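Local atomic coordinates of glucose dehydrogenase (Haloferax mediterranei, PDB entry 2B5W), a protein that catalyses the zinc-dependent oxidation of D-glucose and several other aldoses, passing the electrons to NADP(+), which it prefers, or to NAD(+). Residues N201-G206 / D238-M243; Q242-Y247 / A262-G267. The protein carries 1 engineered substitution. All coordinates share one frame; numbering follows the deposited sequence.

Contact 1: residues N201-G206 / D238-M243; sequences NLYCLG and DVYEQM. With K (potassium ion), chain G; NAP (NADP nicotinamide-adenine-dinucleotide phosphate), chain I.
Y203, E241 and M243 carry most of this contact, with the phenol ring of Y203 gripped at its edge and over one face. At the edge, Y203 OH donates a short hydrogen bond of 2.5 Å to E241 OE2, which accepts it through the anti lone pair. Ring and carboxylate planes stand 89° apart. A chi1 of 61° sets E241 CG between the backbone N and the carbonyl carbon, and the extended chi2 sends CD on from there. E241 OE2 also lies 3.3 Å from N201 CB.

Over one face comes the methyl of M243: its CE is 3.4 Å from the Y203 ring centroid and 14° off the normal, a CH-pi contact. M243 SD, 4.2 Å from the same centroid, adds an oblique Met-aromatic contact. Y240 packs its CB 3.8 Å from Y203 CE2. An alanine in place of Y203 would probably leave the E241 carboxylate without this donor and the M243 methyl without its aromatic face.

Next to these side chains, the backbone oxygens D238 O and Y240 O bind a potassium ion together with P237 O. Strand 201-206 lies between strands 175-179 and 224-227 of the parallel Rossmann sheet and meets the NADP adenine at its G206 end, while 238-243 leads from helix 236-239 into strand 243-248, with Y240 also touching T224 and V226.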
# COMPACT_ATOMS: atom_id res chain seq x y z
N ASN A 201 -2.43 17.00 14.50
CA ASN A 201 -3.84 17.28 14.24
C ASN A 201 -4.59 15.99 13.97
O ASN A 201 -4.24 15.22 13.07
CB ASN A 201 -4.00 18.22 13.05
CG ASN A 201 -3.29 19.52 13.27
OD1 ASN A 201 -2.34 19.86 12.55
ND2 ASN A 201 -3.69 20.23 14.28
N LEU A 202 -5.57 15.71 14.82
CA LEU A 202 -6.37 14.50 14.76
C LEU A 202 -7.85 14.77 14.41
O LEU A 202 -8.45 15.75 14.86
CB LEU A 202 -6.28 13.75 16.09
CG LEU A 202 -4.89 13.37 16.58
CD1 LEU A 202 -5.01 12.86 18.04
CD2 LEU A 202 -4.22 12.41 15.66
N TYR A 203 -8.44 13.82 13.70
CA TYR A 203 -9.80 13.93 13.16
C TYR A 203 -10.46 12.57 13.27
O TYR A 203 -9.79 11.55 13.14
CB TYR A 203 -9.71 14.38 11.72
CG TYR A 203 -9.04 15.72 11.53
CD1 TYR A 203 -7.67 15.82 11.41
CD2 TYR A 203 -9.79 16.90 11.41
CE1 TYR A 203 -7.02 17.03 11.22
CE2 TYR A 203 -9.15 18.11 11.22
CZ TYR A 203 -7.77 18.17 11.14
OH TYR A 203 -7.12 19.37 10.95
N CYS A 204 -11.76 12.52 13.50
CA CYS A 204 -12.48 11.25 13.55
C CYS A 204 -13.87 11.41 12.91
O CYS A 204 -14.59 12.33 13.23
CB CYS A 204 -12.58 10.70 14.96
SG CYS A 204 -13.41 9.15 15.14
N LEU A 205 -14.18 10.51 11.99
CA LEU A 205 -15.44 10.53 11.23
C LEU A 205 -16.51 9.71 11.91
O LEU A 205 -16.32 8.54 12.26
CB LEU A 205 -15.20 9.94 9.84
CG LEU A 205 -16.33 10.15 8.81
CD1 LEU A 205 -16.17 11.50 8.17
CD2 LEU A 205 -16.31 9.02 7.77
N GLY A 206 -17.71 10.30 12.03
CA GLY A 206 -18.89 9.61 12.52
C GLY A 206 -20.12 10.19 11.82
O GLY A 206 -19.97 11.01 10.93
N ASP A 238 -10.75 20.18 1.76
CA ASP A 238 -11.23 21.55 1.58
C ASP A 238 -11.70 22.16 2.90
O ASP A 238 -11.34 23.28 3.25
CB ASP A 238 -12.35 21.66 0.57
CG ASP A 238 -12.78 23.11 0.46
OD1 ASP A 238 -11.93 23.94 0.07
OD2 ASP A 238 -13.92 23.51 0.76
N VAL A 239 -12.48 21.39 3.64
CA VAL A 239 -13.10 21.85 4.89
C VAL A 239 -12.08 21.89 6.01
O VAL A 239 -12.04 22.83 6.81
CB VAL A 239 -14.33 21.00 5.27
CG1 VAL A 239 -14.93 21.45 6.62
CG2 VAL A 239 -15.40 21.03 4.16
N TYR A 240 -11.21 20.88 6.04
CA TYR A 240 -10.22 20.77 7.09
C TYR A 240 -8.82 20.85 6.50
O TYR A 240 -8.35 21.95 6.17
CB TYR A 240 -10.48 19.47 7.91
CG TYR A 240 -11.83 19.51 8.59
CD1 TYR A 240 -12.04 20.36 9.68
CD2 TYR A 240 -12.88 18.77 8.12
CE1 TYR A 240 -13.28 20.45 10.27
CE2 TYR A 240 -14.13 18.86 8.71
CZ TYR A 240 -14.31 19.70 9.78
OH TYR A 240 -15.57 19.75 10.33
N GLU A 241 -8.16 19.69 6.32
CA GLU A 241 -6.86 19.61 5.67
C GLU A 241 -6.66 18.21 5.09
O GLU A 241 -7.41 17.29 5.39
CB GLU A 241 -5.72 19.89 6.65
CG GLU A 241 -5.63 18.91 7.81
CD GLU A 241 -4.52 19.23 8.79
OE1 GLU A 241 -3.35 19.45 8.39
OE2 GLU A 241 -4.80 19.30 10.01
N GLN A 242 -5.66 18.06 4.24
CA GLN A 242 -5.30 16.72 3.75
C GLN A 242 -4.68 15.94 4.89
O GLN A 242 -3.98 16.50 5.73
CB GLN A 242 -4.26 16.82 2.64
CG GLN A 242 -4.59 17.81 1.54
CD GLN A 242 -3.44 17.91 0.57
OE1 GLN A 242 -2.49 18.66 0.77
NE2 GLN A 242 -3.50 17.09 -0.42
N MET A 243 -4.89 14.63 4.86
CA MET A 243 -4.57 13.78 6.01
C MET A 243 -3.39 12.89 5.63
O MET A 243 -3.44 12.12 4.66
CB MET A 243 -5.79 12.94 6.37
CG MET A 243 -7.06 13.74 6.70
SD MET A 243 -6.76 14.74 8.11
CE MET A 243 -8.31 15.76 8.13
K K G . -8.38 23.29 3.84
PA NAP I . -18.60 -0.77 14.88
O1A NAP I . -19.73 -1.29 14.12
O2A NAP I . -18.84 -0.72 16.39
O5B NAP I . -18.22 0.69 14.42
C5B NAP I . -18.32 1.16 13.10
C4B NAP I . -18.65 2.62 13.30
O4B NAP I . -18.54 3.26 12.05
C3B NAP I . -20.07 2.87 13.83
O3B NAP I . -20.08 3.59 15.05
C2B NAP I . -20.76 3.64 12.70
O2B NAP I . -21.59 4.71 13.13
C1B NAP I . -19.59 4.19 11.93
N9A NAP I . -19.92 4.36 10.52
C8A NAP I . -20.33 3.38 9.65
N7A NAP I . -20.54 3.95 8.45
C5A NAP I . -20.30 5.30 8.56
C6A NAP I . -20.37 6.38 7.68
N6A NAP I . -20.78 6.26 6.40
N1A NAP I . -20.04 7.64 8.13
C2A NAP I . -19.64 7.86 9.43
N3A NAP I . -19.58 6.80 10.32
C4A NAP I . -19.89 5.55 9.88
O3 NAP I . -17.34 -1.74 14.74
PN NAP I . -15.89 -1.74 15.48
O1N NAP I . -15.41 -0.35 15.77
O2N NAP I . -15.80 -2.79 16.54
O5D NAP I . -15.26 -2.23 14.10
C5D NAP I . -15.03 -1.32 13.04
C4D NAP I . -14.77 -2.07 11.73
O4D NAP I . -13.55 -2.80 11.87
C3D NAP I . -15.85 -3.09 11.38
O3D NAP I . -16.13 -3.07 9.99
C2D NAP I . -15.23 -4.41 11.81
O2D NAP I . -15.75 -5.56 11.17
C1D NAP I . -13.76 -4.16 11.48
N1N NAP I . -12.78 -4.93 12.26
C2N NAP I . -11.77 -5.47 11.53
C3N NAP I . -10.75 -6.12 12.16
C7N NAP I . -9.59 -6.52 11.30
O7N NAP I . -8.70 -7.35 11.97
N7N NAP I . -9.51 -6.08 10.01
C4N NAP I . -10.74 -6.29 13.55
C5N NAP I . -11.77 -5.72 14.29
C6N NAP I . -12.78 -5.01 13.63
P2B NAP I . -23.20 4.49 13.42
O1X NAP I . -23.43 3.65 14.57
O2X NAP I . -23.69 5.94 13.62
O3X NAP I . -23.85 3.88 12.18

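Contact 2: residues Q242-Y247 / A262-G267; sequences QMDFIY and ALAPNG
The contact belongs to a beta-alpha-beta crossover of the Rossmann-type nucleotide-binding domain: strand 243-248 leads through helix 253-262 to strand 267-271, its parallel neighbour. Just before that neighbour, the short strand 263-264 pairs in parallel with M243. Two backbone hydrogen bonds define the pairing. M243 N donates to A262 O at 3.0 Å, in the carbonyl plane, and A264 N donates to M243 O at 2.8 Å with an N-H...O angle of 167°, its nitrogen lying 61° out of that carbonyl plane. L263 CA adds a CA-H...O contact to M243 O.

A type II turn from A264 to G267, closed by G267 N to A264 O, then brings G267, which has no side chain, to where its CA lies 3.1 Å from D244 O. At the corner of the turn, P265 packs on P108 of the second subunit, and N266 ND2 is hydrogen-bonded to M106 O of that subunit.

Farther along the strand, L263 CD2 lies 3.7 Å from I246 CG1, the two side chains crossing obliquely, and A262 CB meets I246 CD1 at 3.8 Å. At the more exposed end, Q242 CB rests against A264 CA, and Q242 NE2 comes to 3.5 Å from P265 CD, the side chain crossing the proline at about a right angle. D244 OD1 touches A264 CB.

Because both hydrogen bonds across the contact are main-chain, the alignment of 242-247 with 262-267 does not rest on polar side chains; I246, L263 and A262 add apolar contact, and D244 OD2, bonded to S174 N, ties this corner to the chain just before strand 175-179.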
# COMPACT_ATOMS: atom_id res chain seq x y z
N GLN A 242 -5.66 18.06 4.24
CA GLN A 242 -5.30 16.72 3.75
C GLN A 242 -4.68 15.94 4.89
O GLN A 242 -3.98 16.50 5.73
CB GLN A 242 -4.26 16.82 2.64
CG GLN A 242 -4.59 17.81 1.54
CD GLN A 242 -3.44 17.91 0.57
OE1 GLN A 242 -2.49 18.66 0.77
NE2 GLN A 242 -3.50 17.09 -0.42
N MET A 243 -4.89 14.63 4.86
CA MET A 243 -4.57 13.78 6.01
C MET A 243 -3.39 12.89 5.63
O MET A 243 -3.44 12.12 4.66
CB MET A 243 -5.79 12.94 6.37
CG MET A 243 -7.06 13.74 6.70
SD MET A 243 -6.76 14.74 8.11
CE MET A 243 -8.31 15.76 8.13
N ASP A 244 -2.29 13.00 6.37
CA ASP A 244 -1.12 12.16 6.11
C ASP A 244 -1.39 10.68 6.34
O ASP A 244 -0.82 9.83 5.62
CB ASP A 244 0.03 12.58 6.96
CG ASP A 244 0.48 13.97 6.67
OD1 ASP A 244 0.79 14.25 5.49
OD2 ASP A 244 0.56 14.84 7.56
N PHE A 245 -2.23 10.37 7.32
CA PHE A 245 -2.53 8.99 7.67
C PHE A 245 -4.03 8.87 7.83
O PHE A 245 -4.64 9.70 8.52
CB PHE A 245 -1.85 8.55 8.96
CG PHE A 245 -2.14 7.14 9.31
CD1 PHE A 245 -1.86 6.12 8.39
CD2 PHE A 245 -2.76 6.78 10.49
CE1 PHE A 245 -2.17 4.84 8.68
CE2 PHE A 245 -3.05 5.49 10.76
CZ PHE A 245 -2.77 4.52 9.83
N ILE A 246 -4.63 7.91 7.16
CA ILE A 246 -6.04 7.57 7.38
C ILE A 246 -6.16 6.12 7.84
O ILE A 246 -5.51 5.23 7.30
CB ILE A 246 -6.84 7.82 6.08
CG1 ILE A 246 -6.82 9.32 5.78
CG2 ILE A 246 -8.25 7.27 6.23
CD1 ILE A 246 -7.53 9.71 4.48
N TYR A 247 -6.95 5.90 8.88
CA TYR A 247 -7.29 4.58 9.37
C TYR A 247 -8.77 4.39 9.21
O TYR A 247 -9.56 5.07 9.86
CB TYR A 247 -6.92 4.52 10.86
CG TYR A 247 -6.98 3.18 11.53
CD1 TYR A 247 -8.19 2.65 11.95
CD2 TYR A 247 -5.82 2.47 11.81
CE1 TYR A 247 -8.25 1.45 12.62
CE2 TYR A 247 -5.88 1.25 12.47
CZ TYR A 247 -7.09 0.75 12.86
OH TYR A 247 -7.22 -0.46 13.55
N ALA A 262 -8.68 12.07 0.17
CA ALA A 262 -8.47 12.82 1.41
C ALA A 262 -7.00 12.77 1.89
O ALA A 262 -6.58 13.59 2.66
CB ALA A 262 -9.37 12.32 2.50
N LEU A 263 -6.21 11.82 1.37
CA LEU A 263 -4.82 11.71 1.77
C LEU A 263 -3.99 12.86 1.27
O LEU A 263 -4.17 13.33 0.13
CB LEU A 263 -4.20 10.40 1.22
CG LEU A 263 -4.57 9.08 1.87
CD1 LEU A 263 -3.98 7.94 1.08
CD2 LEU A 263 -4.07 9.04 3.32
N ALA A 264 -3.04 13.27 2.10
CA ALA A 264 -1.97 14.18 1.71
C ALA A 264 -1.04 13.42 0.75
O ALA A 264 -1.01 12.18 0.79
CB ALA A 264 -1.17 14.67 2.91
N PRO A 265 -0.32 14.13 -0.10
CA PRO A 265 0.70 13.46 -0.92
C PRO A 265 1.61 12.60 -0.04
O PRO A 265 1.97 13.01 1.09
CB PRO A 265 1.47 14.62 -1.53
CG PRO A 265 0.40 15.67 -1.68
CD PRO A 265 -0.35 15.58 -0.37
N ASN A 266 1.92 11.41 -0.53
CA ASN A 266 2.83 10.48 0.13
C ASN A 266 2.19 9.79 1.34
O ASN A 266 2.86 9.06 2.03
CB ASN A 266 4.16 11.13 0.52
CG ASN A 266 4.75 11.93 -0.61
OD1 ASN A 266 4.60 11.56 -1.78
ND2 ASN A 266 5.40 13.04 -0.28
N GLY A 267 0.91 10.01 1.56
CA GLY A 267 0.21 9.41 2.70
C GLY A 267 -0.17 7.95 2.47
O GLY A 267 -0.06 7.40 1.36

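In the fold
Contacts 1 and 2 share Q242 and M243 and meet where the chain enters strand 243-248, their centres 10 Å apart. M243 joins them: its side chain serves contact 1 and its backbone N and O serve contact 2. Contact 1 is partly buried and depends on side chains, with a phenol-carboxylate bond and a methionine methyl over an aromatic face, beside a potassium site. Contact 2 is mostly buried, covers more area (408 against 224 Å²) and is organised by main-chain pairing with aliphatic packing. Both reach the same parallel sheet. Contact 1 includes strand 201-206 and its adenine-contacting end, whereas contact 2 leads into strand 267-271 and borders the second subunit.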